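Local coordinates for protein putative N-acetylneuraminate lyase ([Ruminococcus] gnavus ATCC 29149, PDB 6RB7) that is a putative lyase of the dihydrodipicolinate synthetase family, built on a parallel beta/alpha barrel and modelled as an assembly of four chains, at residues M100-A114 with A125-I139. Residues are numbered along the deposited sequence; the frame is centred on the assembly and turned at random.
Sequences MKVAEGKLTVIAHVA and ARHAEGLGVDAIAAI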
loop_
_atom_site.group_PDB
_atom_site.type_symbol
_atom_site.label_atom_id
_atom_site.label_comp_id
_atom_site.label_asym_id
_atom_site.label_seq_id
_atom_site.Cartn_x
_atom_site.Cartn_y
_atom_site.Cartn_z
ATOM N N MET A 100 -9.730 38.744 -0.529
ATOM C CA MET A 100 -11.060 39.316 -0.174
ATOM C C MET A 100 -11.055 40.811 -0.506
ATOM O O MET A 100 -12.125 41.314 -0.840
ATOM C CB MET A 100 -11.370 39.065 1.298
ATOM C CG MET A 100 -11.529 37.585 1.663
ATOM S SD MET A 100 -12.691 36.672 0.624
ATOM C CE MET A 100 -14.261 37.256 1.275
ATOM N N LYS A 101 -9.883 41.451 -0.483
ATOM C CA LYS A 101 -9.729 42.904 -0.770
ATOM C C LYS A 101 -10.223 43.183 -2.181
ATOM O O LYS A 101 -10.709 44.332 -2.375
ATOM C CB LYS A 101 -8.275 43.370 -0.694
ATOM C CG LYS A 101 -7.807 44.003 0.595
ATOM C CD LYS A 101 -6.676 45.005 0.370
ATOM C CE LYS A 101 -5.885 45.305 1.631
ATOM N NZ LYS A 101 -5.077 44.144 2.092
ATOM N N VAL A 102 -10.018 42.294 -3.155
ATOM C CA VAL A 102 -10.217 42.704 -4.578
ATOM C C VAL A 102 -11.236 41.806 -5.225
ATOM O O VAL A 102 -11.544 42.065 -6.409
ATOM C CB VAL A 102 -8.924 42.729 -5.422
ATOM C CG1 VAL A 102 -7.952 43.771 -4.916
ATOM C CG2 VAL A 102 -8.256 41.400 -5.430
ATOM N N ALA A 103 -11.780 40.798 -4.558
ATOM C CA ALA A 103 -12.718 39.884 -5.226
ATOM C C ALA A 103 -14.063 40.559 -5.522
ATOM O O ALA A 103 -14.804 40.076 -6.406
ATOM C CB ALA A 103 -12.891 38.645 -4.386
ATOM N N GLU A 104 -14.406 41.561 -4.748
ATOM C CA GLU A 104 -15.608 42.403 -4.978
ATOM C C GLU A 104 -16.865 41.524 -4.965
ATOM O O GLU A 104 -17.766 41.838 -5.742
ATOM C CB GLU A 104 -15.476 43.139 -6.321
ATOM C CG GLU A 104 -14.345 44.156 -6.327
ATOM C CD GLU A 104 -14.334 45.108 -7.520
ATOM O OE1 GLU A 104 -15.242 45.032 -8.374
ATOM O OE2 GLU A 104 -13.391 45.898 -7.620
ATOM N N GLY A 105 -16.918 40.444 -4.163
ATOM C CA GLY A 105 -18.089 39.548 -4.119
ATOM C C GLY A 105 -18.292 38.741 -5.404
ATOM O O GLY A 105 -19.350 38.127 -5.559
ATOM N N LYS A 106 -17.337 38.728 -6.336
ATOM C CA LYS A 106 -17.525 38.107 -7.647
ATOM C C LYS A 106 -17.163 36.624 -7.607
ATOM O O LYS A 106 -17.348 35.949 -8.622
ATOM C CB LYS A 106 -16.705 38.880 -8.668
ATOM C CG LYS A 106 -17.309 40.266 -8.941
ATOM C CD LYS A 106 -16.524 41.086 -9.919
ATOM C CE LYS A 106 -16.843 42.566 -9.867
ATOM N NZ LYS A 106 -18.269 42.840 -10.147
ATOM N N LEU A 107 -16.580 36.149 -6.510
ATOM C CA LEU A 107 -16.081 34.758 -6.398
ATOM C C LEU A 107 -16.687 34.123 -5.164
ATOM O O LEU A 107 -16.638 34.741 -4.092
ATOM C CB LEU A 107 -14.555 34.725 -6.275
ATOM C CG LEU A 107 -13.785 35.187 -7.509
ATOM C CD1 LEU A 107 -12.366 35.466 -7.150
ATOM C CD2 LEU A 107 -13.873 34.133 -8.616
ATOM N N THR A 108 -17.078 32.863 -5.281
ATOM C CA THR A 108 -17.298 32.034 -4.085
ATOM C C THR A 108 -15.907 31.796 -3.495
ATOM O O THR A 108 -15.000 31.409 -4.255
ATOM C CB THR A 108 -18.007 30.739 -4.427
ATOM O OG1 THR A 108 -19.292 31.062 -4.981
ATOM C CG2 THR A 108 -18.175 29.828 -3.233
ATOM N N VAL A 109 -15.715 32.007 -2.210
ATOM C CA VAL A 109 -14.384 31.850 -1.595
ATOM C C VAL A 109 -14.454 30.718 -0.586
ATOM O O VAL A 109 -15.231 30.823 0.400
ATOM C CB VAL A 109 -13.835 33.145 -0.985
ATOM C CG1 VAL A 109 -12.499 32.889 -0.305
ATOM C CG2 VAL A 109 -13.710 34.220 -2.046
ATOM N N ILE A 110 -13.659 29.673 -0.817
ATOM C CA ILE A 110 -13.495 28.569 0.143
ATOM C C ILE A 110 -12.077 28.690 0.681
ATOM O O ILE A 110 -11.122 28.643 -0.116
ATOM C CB ILE A 110 -13.714 27.211 -0.536
ATOM C CG1 ILE A 110 -15.075 27.093 -1.218
ATOM C CG2 ILE A 110 -13.465 26.094 0.478
ATOM C CD1 ILE A 110 -15.237 25.837 -2.046
ATOM N N ALA A 111 -11.934 28.907 1.979
ATOM C CA ALA A 111 -10.615 29.062 2.634
ATOM C C ALA A 111 -10.243 27.761 3.347
ATOM O O ALA A 111 -10.900 27.369 4.289
ATOM C CB ALA A 111 -10.627 30.207 3.598
ATOM N N HIS A 112 -9.245 27.065 2.819
ATOM C CA HIS A 112 -8.656 25.894 3.488
ATOM C C HIS A 112 -7.870 26.380 4.691
ATOM O O HIS A 112 -6.941 27.193 4.506
ATOM C CB HIS A 112 -7.794 25.105 2.513
ATOM C CG HIS A 112 -7.186 23.919 3.204
ATOM N ND1 HIS A 112 -5.852 23.884 3.539
ATOM C CD2 HIS A 112 -7.755 22.798 3.702
ATOM C CE1 HIS A 112 -5.619 22.724 4.156
ATOM N NE2 HIS A 112 -6.787 22.059 4.324
ATOM N N VAL A 113 -8.251 25.926 5.898
ATOM C CA VAL A 113 -7.678 26.475 7.149
ATOM C C VAL A 113 -6.954 25.415 7.959
ATOM O O VAL A 113 -6.420 25.763 9.020
ATOM C CB VAL A 113 -8.780 27.158 7.966
ATOM C CG1 VAL A 113 -9.318 28.391 7.252
ATOM C CG2 VAL A 113 -9.866 26.197 8.414
ATOM N N ALA A 114 -6.858 24.182 7.489
ATOM C CA ALA A 114 -6.197 23.119 8.276
ATOM C C ALA A 114 -4.697 23.411 8.341
ATOM O O ALA A 114 -4.030 23.680 7.295
ATOM C CB ALA A 114 -6.473 21.760 7.688
ATOM N N ALA A 125 -9.567 29.580 10.984
ATOM C CA ALA A 125 -11.033 29.479 10.827
ATOM C C ALA A 125 -11.685 30.792 11.290
ATOM O O ALA A 125 -12.552 31.319 10.587
ATOM C CB ALA A 125 -11.571 28.281 11.562
ATOM N N ARG A 126 -11.324 31.251 12.475
ATOM C CA ARG A 126 -11.922 32.476 13.060
ATOM C C ARG A 126 -11.601 33.651 12.147
ATOM O O ARG A 126 -12.512 34.469 11.882
ATOM C CB ARG A 126 -11.358 32.688 14.466
ATOM C CG ARG A 126 -11.925 33.881 15.214
ATOM C CD ARG A 126 -11.259 33.875 16.603
ATOM N NE ARG A 126 -11.679 32.674 17.363
ATOM C CZ ARG A 126 -10.946 31.573 17.648
ATOM N NH1 ARG A 126 -9.675 31.466 17.289
ATOM N NH2 ARG A 126 -11.506 30.561 18.296
ATOM N N HIS A 127 -10.358 33.740 11.666
ATOM C CA HIS A 127 -9.933 34.832 10.770
ATOM C C HIS A 127 -10.768 34.800 9.487
ATOM O O HIS A 127 -11.221 35.873 9.014
ATOM C CB HIS A 127 -8.433 34.754 10.547
ATOM C CG HIS A 127 -7.924 35.708 9.536
ATOM N ND1 HIS A 127 -7.805 35.357 8.200
ATOM C CD2 HIS A 127 -7.465 36.971 9.664
ATOM C CE1 HIS A 127 -7.273 36.383 7.563
ATOM N NE2 HIS A 127 -7.050 37.390 8.431
ATOM N N ALA A 128 -10.968 33.607 8.912
ATOM C CA ALA A 128 -11.725 33.453 7.661
ATOM C C ALA A 128 -13.184 33.867 7.854
ATOM O O ALA A 128 -13.744 34.567 6.983
ATOM C CB ALA A 128 -11.572 32.029 7.126
ATOM N N GLU A 129 -13.812 33.458 8.948
ATOM C CA GLU A 129 -15.207 33.845 9.219
ATOM C C GLU A 129 -15.253 35.378 9.391
ATOM O O GLU A 129 -16.206 36.027 8.902
ATOM C CB GLU A 129 -15.767 33.112 10.414
ATOM C CG GLU A 129 -17.181 33.560 10.695
ATOM C CD GLU A 129 -17.971 32.663 11.626
ATOM O OE1 GLU A 129 -18.343 31.560 11.232
ATOM O OE2 GLU A 129 -18.230 33.103 12.736
ATOM N N GLY A 130 -14.249 35.954 9.996
ATOM C CA GLY A 130 -14.176 37.421 10.171
ATOM C C GLY A 130 -14.167 38.154 8.844
ATOM O O GLY A 130 -14.647 39.315 8.783
ATOM N N LEU A 131 -13.641 37.543 7.783
ATOM C CA LEU A 131 -13.601 38.153 6.434
ATOM C C LEU A 131 -14.824 37.784 5.598
ATOM O O LEU A 131 -14.876 38.229 4.446
ATOM C CB LEU A 131 -12.315 37.693 5.730
ATOM C CG LEU A 131 -11.032 38.282 6.311
ATOM C CD1 LEU A 131 -9.847 37.738 5.542
ATOM C CD2 LEU A 131 -11.034 39.808 6.208
ATOM N N GLY A 132 -15.712 36.918 6.086
ATOM C CA GLY A 132 -16.962 36.588 5.380
ATOM C C GLY A 132 -16.729 35.661 4.196
ATOM O O GLY A 132 -17.438 35.764 3.167
ATOM N N VAL A 133 -15.834 34.690 4.355
ATOM C CA VAL A 133 -15.683 33.663 3.296
ATOM C C VAL A 133 -16.996 32.869 3.206
ATOM O O VAL A 133 -17.775 32.795 4.182
ATOM C CB VAL A 133 -14.492 32.729 3.568
ATOM C CG1 VAL A 133 -13.194 33.493 3.624
ATOM C CG2 VAL A 133 -14.711 31.888 4.805
ATOM N N ASP A 134 -17.229 32.208 2.083
ATOM C CA ASP A 134 -18.409 31.355 1.892
ATOM C C ASP A 134 -18.259 30.077 2.699
ATOM O O ASP A 134 -19.249 29.630 3.348
ATOM C CB ASP A 134 -18.637 31.081 0.416
ATOM C CG ASP A 134 -18.965 32.378 -0.307
ATOM O OD1 ASP A 134 -20.144 32.798 -0.221
ATOM O OD2 ASP A 134 -18.028 32.996 -0.845
ATOM N N ALA A 135 -17.077 29.477 2.668
ATOM C CA ALA A 135 -16.830 28.210 3.363
ATOM C C ALA A 135 -15.392 28.172 3.846
ATOM O O ALA A 135 -14.517 28.827 3.236
ATOM C CB ALA A 135 -17.128 27.032 2.432
ATOM N N ILE A 136 -15.166 27.337 4.834
ATOM C CA ILE A 136 -13.819 26.887 5.208
ATOM C C ILE A 136 -13.710 25.403 4.875
ATOM O O ILE A 136 -14.742 24.725 4.762
ATOM C CB ILE A 136 -13.499 27.160 6.690
ATOM C CG1 ILE A 136 -14.538 26.533 7.626
ATOM C CG2 ILE A 136 -13.352 28.665 6.907
ATOM C CD1 ILE A 136 -14.011 26.424 9.061
ATOM N N ALA A 137 -12.482 24.960 4.711
ATOM C CA ALA A 137 -12.177 23.560 4.369
ATOM C C ALA A 137 -11.049 23.034 5.225
ATOM O O ALA A 137 -10.229 23.820 5.737
ATOM C CB ALA A 137 -11.834 23.431 2.905
ATOM N N ALA A 138 -10.945 21.705 5.334
ATOM C CA ALA A 138 -9.848 21.089 6.102
ATOM C C ALA A 138 -9.552 19.693 5.554
ATOM O O ALA A 138 -10.447 18.854 5.479
ATOM C CB ALA A 138 -10.197 21.024 7.554
ATOM N N ILE A 139 -8.280 19.493 5.227
ATOM C CA ILE A 139 -7.708 18.123 5.146
ATOM C C ILE A 139 -7.788 17.476 6.517
ATOM O O ILE A 139 -8.028 18.155 7.533
ATOM C CB ILE A 139 -6.282 18.160 4.594
ATOM C CG1 ILE A 139 -5.319 18.947 5.477
ATOM C CG2 ILE A 139 -6.282 18.631 3.149
ATOM C CD1 ILE A 139 -3.871 18.695 5.131
#
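Ala125 and Ala128 on helix 118-130 rest against Val113 and Ala111. The helix connects strands 108-112 and 135-138, which run parallel, at 33°, as neighbours in the parallel beta/alpha barrel of this family; this chain order makes the unit a beta-alpha-beta crossover. The methyl of Ala128 meets Ala111 CB at 4.1 Å, plain apolar packing of helix against strand. Farther along, Leu131 CB lies against Met100 CG, and the Met100 chain, bent at chi2 and chi3, carries CE to the carbonyl O of Leu131. Gly132, at positive phi, forms a Schellman motif: its N bonds to Glu129 O, and Val133 N makes a weak bond to Ala128 O. Val133 CG1 then touches both Val109 CG1 and Ala111 CB on the helix-covered face.

Asp134 grips Val109 at two points. Its OD2 takes the Val109 N-H at 2.9 Å in a nearly straight bond, on the anti side and tilted out of the carboxylate plane, while OD1 forms a salt bridge with Lys37; this pairing would probably stabilise the charged carboxylate. Asp134 N, together with Ala135 N, donates to Val109 O, both in the carbonyl plane. Regular parallel pairing follows: Ala135 O accepts from Ala111 N, Ala137 N reaches Ala111 O from above the carbonyl plane, and Ala137 O in turn accepts from Val113 N. The Ile136 side chain faces Val113, its CG2 4.1 Å from Val113 CG1, whereas Ala137 CB points to the other face and touches Ile110 CG2. Ala138 CB packs on Ala114 CB at 3.8 Å. With CG anti to the backbone N (chi1 179°), the His112 ring extends to Ile139; Asn78 O holds its ND1, and Ile139 N donates to NE2 at 3.1 Å, only 3° out of the ring plane.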